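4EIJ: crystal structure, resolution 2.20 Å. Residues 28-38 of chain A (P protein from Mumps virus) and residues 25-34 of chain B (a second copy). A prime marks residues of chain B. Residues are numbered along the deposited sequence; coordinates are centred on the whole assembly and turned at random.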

ATOM      1  N   ASP A  28      -5.649 -11.005  -0.991  1.00 27.26           N
ATOM      2  CA  ASP A  28      -7.067 -10.660  -1.028  1.00 26.72           C
ATOM      3  C   ASP A  28      -7.482  -9.776   0.163  1.00 32.22           C
ATOM      4  O   ASP A  28      -8.277  -8.851  -0.002  1.00 35.10           O
ATOM      5  CB  ASP A  28      -7.945 -11.918  -1.077  1.00 27.55           C
ATOM      6  CG  ASP A  28      -7.906 -12.617  -2.434  1.00 49.90           C
ATOM      7  OD1 ASP A  28      -7.486 -11.986  -3.427  1.00 57.97           O
ATOM      8  OD2 ASP A  28      -8.316 -13.796  -2.512  1.00 49.15           O
ATOM      9  N   LYS A  29      -6.966 -10.064   1.358  1.00 33.86           N
ATOM     10  CA  LYS A  29      -7.344  -9.271   2.543  1.00 37.88           C
ATOM     11  C   LYS A  29      -6.758  -7.864   2.472  1.00 29.82           C
ATOM     12  O   LYS A  29      -7.397  -6.902   2.869  1.00 30.11           O
ATOM     13  CB  LYS A  29      -6.920  -9.944   3.852  1.00 37.22           C
ATOM     14  CG  LYS A  29      -7.638 -11.245   4.154  1.00 53.87           C
ATOM     15  CD  LYS A  29      -7.254 -11.785   5.525  1.00 63.61           C
ATOM     16  CE  LYS A  29      -7.445 -13.298   5.602  1.00 67.87           C
ATOM     17  NZ  LYS A  29      -8.837 -13.706   5.273  1.00 73.59           N
ATOM     18  N   VAL A  30      -5.538  -7.751   1.971  1.00 33.06           N
ATOM     19  CA  VAL A  30      -4.942  -6.445   1.766  1.00 36.74           C
ATOM     20  C   VAL A  30      -5.744  -5.661   0.732  1.00 37.44           C
ATOM     21  O   VAL A  30      -6.093  -4.512   0.965  1.00 32.37           O
ATOM     22  CB  VAL A  30      -3.471  -6.546   1.341  1.00 32.72           C
ATOM     23  CG1 VAL A  30      -2.980  -5.196   0.856  1.00 36.61           C
ATOM     24  CG2 VAL A  30      -2.629  -7.030   2.511  1.00 27.81           C
ATOM     25  N   LEU A  31      -6.050  -6.293  -0.400  1.00 40.05           N
ATOM     26  CA  LEU A  31      -6.870  -5.659  -1.431  1.00 38.66           C
ATOM     27  C   LEU A  31      -8.163  -5.086  -0.869  1.00 40.00           C
ATOM     28  O   LEU A  31      -8.544  -3.965  -1.205  1.00 41.66           O
ATOM     29  CB  LEU A  31      -7.207  -6.643  -2.555  1.00 40.54           C
ATOM     30  CG  LEU A  31      -6.331  -6.519  -3.793  1.00 40.69           C
ATOM     31  CD1 LEU A  31      -6.826  -7.445  -4.897  1.00 33.31           C
ATOM     32  CD2 LEU A  31      -6.304  -5.058  -4.249  1.00 35.36           C
ATOM     33  N   ALA A  32      -8.841  -5.868  -0.028  1.00 31.43           N
ATOM     34  CA  ALA A  32     -10.109  -5.449   0.562  1.00 39.11           C
ATOM     35  C   ALA A  32     -10.001  -4.138   1.358  1.00 38.66           C
ATOM     36  O   ALA A  32     -11.010  -3.548   1.728  1.00 44.26           O
ATOM     37  CB  ALA A  32     -10.698  -6.571   1.435  1.00 40.18           C
ATOM     38  N   GLN A  33      -8.774  -3.685   1.606  1.00 53.75           N
ATOM     39  CA  GLN A  33      -8.534  -2.407   2.285  1.00 49.06           C
ATOM     40  C   GLN A  33      -8.658  -1.191   1.356  1.00 52.18           C
ATOM     41  O   GLN A  33      -8.715  -0.054   1.822  1.00 64.56           O
ATOM     42  CB  GLN A  33      -7.149  -2.413   2.926  1.00 57.08           C
ATOM     43  CG  GLN A  33      -7.023  -1.538   4.169  1.00 63.64           C
ATOM     44  CD  GLN A  33      -7.862  -2.042   5.325  1.00 67.43           C
ATOM     45  OE1 GLN A  33      -8.270  -3.208   5.356  1.00 70.57           O
ATOM     46  NE2 GLN A  33      -8.127  -1.163   6.284  1.00 65.75           N
ATOM     47  N   GLY A  34      -8.701  -1.432   0.049  1.00 38.02           N
ATOM     48  CA  GLY A  34      -8.726  -0.367  -0.937  1.00 40.75           C
ATOM     49  C   GLY A  34      -9.889   0.570  -0.721  1.00 56.56           C
ATOM     50  O   GLY A  34      -9.736   1.798  -0.736  1.00 57.18           O
ATOM     51  N   SER A  35     -11.062  -0.016  -0.520  1.00 38.54           N
ATOM     52  CA  SER A  35     -12.228   0.737  -0.091  1.00 64.64           C
ATOM     53  C   SER A  35     -11.832   1.845   0.904  1.00 59.90           C
ATOM     54  O   SER A  35     -12.420   2.933   0.909  1.00 57.49           O
ATOM     55  CB  SER A  35     -13.237  -0.218   0.547  1.00 69.52           C
ATOM     56  OG  SER A  35     -14.510   0.384   0.674  1.00 81.36           O
ATOM     57  N   MET A  36     -10.819   1.564   1.726  1.00 44.18           N
ATOM     58  CA  MET A  36     -10.388   2.479   2.777  1.00 47.06           C
ATOM     59  C   MET A  36      -9.399   3.535   2.299  1.00 45.45           C
ATOM     60  O   MET A  36      -9.495   4.695   2.687  1.00 47.60           O
ATOM     61  CB  MET A  36      -9.785   1.709   3.946  1.00 52.26           C
ATOM     62  CG  MET A  36     -10.810   1.085   4.862  1.00 54.19           C
ATOM     63  SD  MET A  36     -11.078   2.117   6.301  1.00 93.07           S
ATOM     64  CE  MET A  36      -9.394   2.296   6.854  1.00 44.73           C
ATOM     65  N   VAL A  37      -8.446   3.139   1.466  1.00 35.71           N
ATOM     66  CA  VAL A  37      -7.470   4.094   0.959  1.00 43.56           C
ATOM     67  C   VAL A  37      -8.145   5.153   0.083  1.00 48.36           C
ATOM     68  O   VAL A  37      -7.790   6.333   0.128  1.00 48.58           O
ATOM     69  CB  VAL A  37      -6.345   3.405   0.173  1.00 41.02           C
ATOM     70  CG1 VAL A  37      -5.485   4.437  -0.521  1.00 38.02           C
ATOM     71  CG2 VAL A  37      -5.498   2.521   1.110  1.00 37.77           C
ATOM     72  N   THR A  38      -9.130   4.733  -0.701  1.00 36.78           N
ATOM     73  CA  THR A  38      -9.895   5.676  -1.507  1.00 39.63           C
ATOM     74  C   THR A  38     -10.628   6.686  -0.628  1.00 40.70           C
ATOM     75  O   THR A  38     -10.610   7.879  -0.910  1.00 45.37           O
ATOM     76  CB  THR A  38     -10.914   4.961  -2.411  1.00 44.70           C
ATOM     77  OG1 THR A  38     -10.224   4.068  -3.291  1.00 52.61           O
ATOM     78  CG2 THR A  38     -11.697   5.974  -3.237  1.00 51.38           C
TER
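Chain B 25-34: QKVDKVLAQG

When two copies of one protein meet, some contacts come in reciprocal pairs, while others belong to one side alone. The P protein from Mumps virus gives a compact example, in which a helix of chain B and the turn that follows it lie across the segment around Val30, the turn and the next helix of chain A.

The backbone sets the frame. Chain B enters this stretch as a helix that begins earlier in the chain and includes Val27′ and Val30′, and its regular i to i+4 hydrogen bonds include Val30′ N to Lys26′ O (3.1 Å) and Leu31′ N to Val27′ O (2.8 Å). A type I turn from Leu31′ to Gly34′ interrupts the helical run, closed by the bond from Gly34′ N to Leu31′ O at 2.8 Å, and the chain continues in much the same direction. Chain A makes the same turn from Leu31 to Gly34, and a helix that carries Met36 and Val37 lies beyond it. This helix and the chain B helix run roughly antiparallel, with an angle of 145° between their directions (signed crossing angle -145°) and a closest axial approach of 9.8 Å. The register is reciprocal at the turns: Val30 CA lies 6.7 Å from Gln33′ CA, and Gln33 CA lies 6.7 Å from Val30′ CA. Farther along, Met36 CA is 6.8 Å from Lys26′ CA.

Apolar packing gathers around Val30′, whose t rotamer (chi1 168°) leaves CG2 within reach of three chain A residues. Val37 CG2 stands 4.0 Å from Val30′ CG2 and Met36 CE 4.1 Å from it, while the aliphatic part of Gln33 adds its CG at 3.8 Å from Val30′ CG2. The reciprocal contact, Val30 CG2 to Gln33′ CG, has the same 3.8 Å length; those of Met36 and Val37 have no mirror image between these stretches.

Met36 has the most surface covered of any residue in the two stretches. Its CA-to-CB bond points toward chain B, and its terminal methyl presses tightly on the helix backbone and the bases of two lysines: Met36 CE is a short 3.0 Å from Lys26′ O, 3.6 Å from Lys26′ CB and 3.5 Å from Lys29′ CB. Lys29′ therefore contributes its aliphatic base, while the end of its side chain leads away from chain A.

Polar atoms approach one another without any hydrogen bond across the two stretches. Both glutamines point CA to CB toward the partner and share the same rotamer, t then p, so each amide reaches the other chain's helix: Gln33 NE2 lies 3.6 Å from Lys29′ O, and Gln33′ NE2 lies 3.6 Å from Lys29 O. Between them, Gln33 OE1 and Gln33′ OE1 come within 3.8 Å, a meeting of two acceptors that offers no direct bond. With 427 Å² buried between the two stretches, both sides summed, the contact combines apolar packing with near polar approaches, and each Gln33 side chain brings its CG to a valine and its NE2 near a carbonyl.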

ATOM      1  N   GLN B  25      -7.982   7.870  11.926  1.00 37.47           N
ATOM      2  CA  GLN B  25      -8.505   6.567  12.319  1.00 39.87           C
ATOM      3  C   GLN B  25      -8.407   5.586  11.161  1.00 34.31           C
ATOM      4  O   GLN B  25      -8.049   4.430  11.363  1.00 31.16           O
ATOM      5  CB  GLN B  25      -9.971   6.652  12.741  1.00 40.24           C
ATOM      6  CG  GLN B  25     -10.274   7.545  13.910  1.00 60.28           C
ATOM      7  CD  GLN B  25     -11.770   7.615  14.183  1.00 72.27           C
ATOM      8  OE1 GLN B  25     -12.332   8.697  14.392  1.00 65.46           O
ATOM      9  NE2 GLN B  25     -12.425   6.456  14.167  1.00 74.53           N
ATOM     10  N   LYS B  26      -8.737   6.046   9.954  1.00 32.61           N
ATOM     11  CA  LYS B  26      -8.708   5.168   8.777  1.00 38.86           C
ATOM     12  C   LYS B  26      -7.281   4.819   8.379  1.00 33.56           C
ATOM     13  O   LYS B  26      -7.004   3.692   7.988  1.00 35.55           O
ATOM     14  CB  LYS B  26      -9.439   5.790   7.585  1.00 33.48           C
ATOM     15  CG  LYS B  26     -10.949   5.743   7.682  1.00 40.39           C
ATOM     16  CD  LYS B  26     -11.579   6.614   6.604  1.00 53.27           C
ATOM     17  CE  LYS B  26     -13.077   6.764   6.802  1.00 53.12           C
ATOM     18  NZ  LYS B  26     -13.767   5.458   6.674  1.00 57.63           N
ATOM     19  N   VAL B  27      -6.375   5.787   8.489  1.00 29.34           N
ATOM     20  CA  VAL B  27      -4.972   5.517   8.210  1.00 27.23           C
ATOM     21  C   VAL B  27      -4.455   4.464   9.194  1.00 34.29           C
ATOM     22  O   VAL B  27      -3.751   3.533   8.804  1.00 24.21           O
ATOM     23  CB  VAL B  27      -4.121   6.793   8.261  1.00 29.89           C
ATOM     24  CG1 VAL B  27      -2.645   6.459   8.215  1.00 33.80           C
ATOM     25  CG2 VAL B  27      -4.493   7.706   7.105  1.00 26.23           C
ATOM     26  N   ASP B  28      -4.828   4.604  10.465  1.00 27.26           N
ATOM     27  CA  ASP B  28      -4.482   3.604  11.470  1.00 26.72           C
ATOM     28  C   ASP B  28      -4.936   2.189  11.064  1.00 32.22           C
ATOM     29  O   ASP B  28      -4.214   1.219  11.296  1.00 35.10           O
ATOM     30  CB  ASP B  28      -5.066   3.968  12.841  1.00 27.55           C
ATOM     31  CG  ASP B  28      -4.340   5.135  13.506  1.00 49.90           C
ATOM     32  OD1 ASP B  28      -3.204   5.454  13.093  1.00 57.97           O
ATOM     33  OD2 ASP B  28      -4.898   5.723  14.459  1.00 49.15           O
ATOM     34  N   LYS B  29      -6.128   2.064  10.481  1.00 33.86           N
ATOM     35  CA  LYS B  29      -6.630   0.733  10.093  1.00 37.88           C
ATOM     36  C   LYS B  29      -5.839   0.168   8.917  1.00 29.82           C
ATOM     37  O   LYS B  29      -5.574  -1.023   8.859  1.00 30.11           O
ATOM     38  CB  LYS B  29      -8.124   0.753   9.750  1.00 37.22           C
ATOM     39  CG  LYS B  29      -9.036   1.057  10.921  1.00 53.87           C
ATOM     40  CD  LYS B  29     -10.501   0.937  10.530  1.00 63.61           C
ATOM     41  CE  LYS B  29     -11.393   1.788  11.430  1.00 67.87           C
ATOM     42  NZ  LYS B  29     -11.228   1.446  12.869  1.00 73.59           N
ATOM     43  N   VAL B  30      -5.468   1.027   7.979  1.00 33.06           N
ATOM     44  CA  VAL B  30      -4.622   0.601   6.881  1.00 36.74           C
ATOM     45  C   VAL B  30      -3.261   0.159   7.410  1.00 37.44           C
ATOM     46  O   VAL B  30      -2.783  -0.911   7.060  1.00 32.37           O
ATOM     47  CB  VAL B  30      -4.456   1.702   5.826  1.00 32.72           C
ATOM     48  CG1 VAL B  30      -3.345   1.332   4.863  1.00 36.61           C
ATOM     49  CG2 VAL B  30      -5.765   1.901   5.079  1.00 27.81           C
ATOM     50  N   LEU B  31      -2.653   0.976   8.269  1.00 40.05           N
ATOM     51  CA  LEU B  31      -1.377   0.620   8.887  1.00 38.66           C
ATOM     52  C   LEU B  31      -1.409  -0.762   9.523  1.00 40.00           C
ATOM     53  O   LEU B  31      -0.473  -1.544   9.358  1.00 41.66           O
ATOM     54  CB  LEU B  31      -0.968   1.648   9.947  1.00 40.54           C
ATOM     55  CG  LEU B  31       0.047   2.679   9.476  1.00 40.69           C
ATOM     56  CD1 LEU B  31       0.484   3.570  10.631  1.00 33.31           C
ATOM     57  CD2 LEU B  31       1.234   1.961   8.832  1.00 35.36           C
ATOM     58  N   ALA B  32      -2.480  -1.049  10.263  1.00 31.43           N
ATOM     59  CA  ALA B  32      -2.623  -2.330  10.949  1.00 39.11           C
ATOM     60  C   ALA B  32      -2.558  -3.535   9.997  1.00 38.66           C
ATOM     61  O   ALA B  32      -2.446  -4.674  10.439  1.00 44.26           O
ATOM     62  CB  ALA B  32      -3.918  -2.359  11.780  1.00 40.18           C
ATOM     63  N   GLN B  33      -2.616  -3.275   8.693  1.00 53.75           N
ATOM     64  CA  GLN B  33      -2.486  -4.326   7.678  1.00 49.06           C
ATOM     65  C   GLN B  33      -1.029  -4.728   7.403  1.00 52.18           C
ATOM     66  O   GLN B  33      -0.775  -5.744   6.759  1.00 64.56           O
ATOM     67  CB  GLN B  33      -3.139  -3.873   6.375  1.00 57.08           C
ATOM     68  CG  GLN B  33      -3.687  -5.006   5.515  1.00 63.64           C
ATOM     69  CD  GLN B  33      -4.849  -5.724   6.168  1.00 67.43           C
ATOM     70  OE1 GLN B  33      -5.491  -5.199   7.085  1.00 70.57           O
ATOM     71  NE2 GLN B  33      -5.128  -6.935   5.700  1.00 65.75           N
ATOM     72  N   GLY B  34      -0.081  -3.934   7.891  1.00 38.02           N
ATOM     73  CA  GLY B  34       1.328  -4.152   7.625  1.00 40.75           C
ATOM     74  C   GLY B  34       1.775  -5.528   8.057  1.00 56.56           C
ATOM     75  O   GLY B  34       2.459  -6.244   7.316  1.00 57.18           O
TER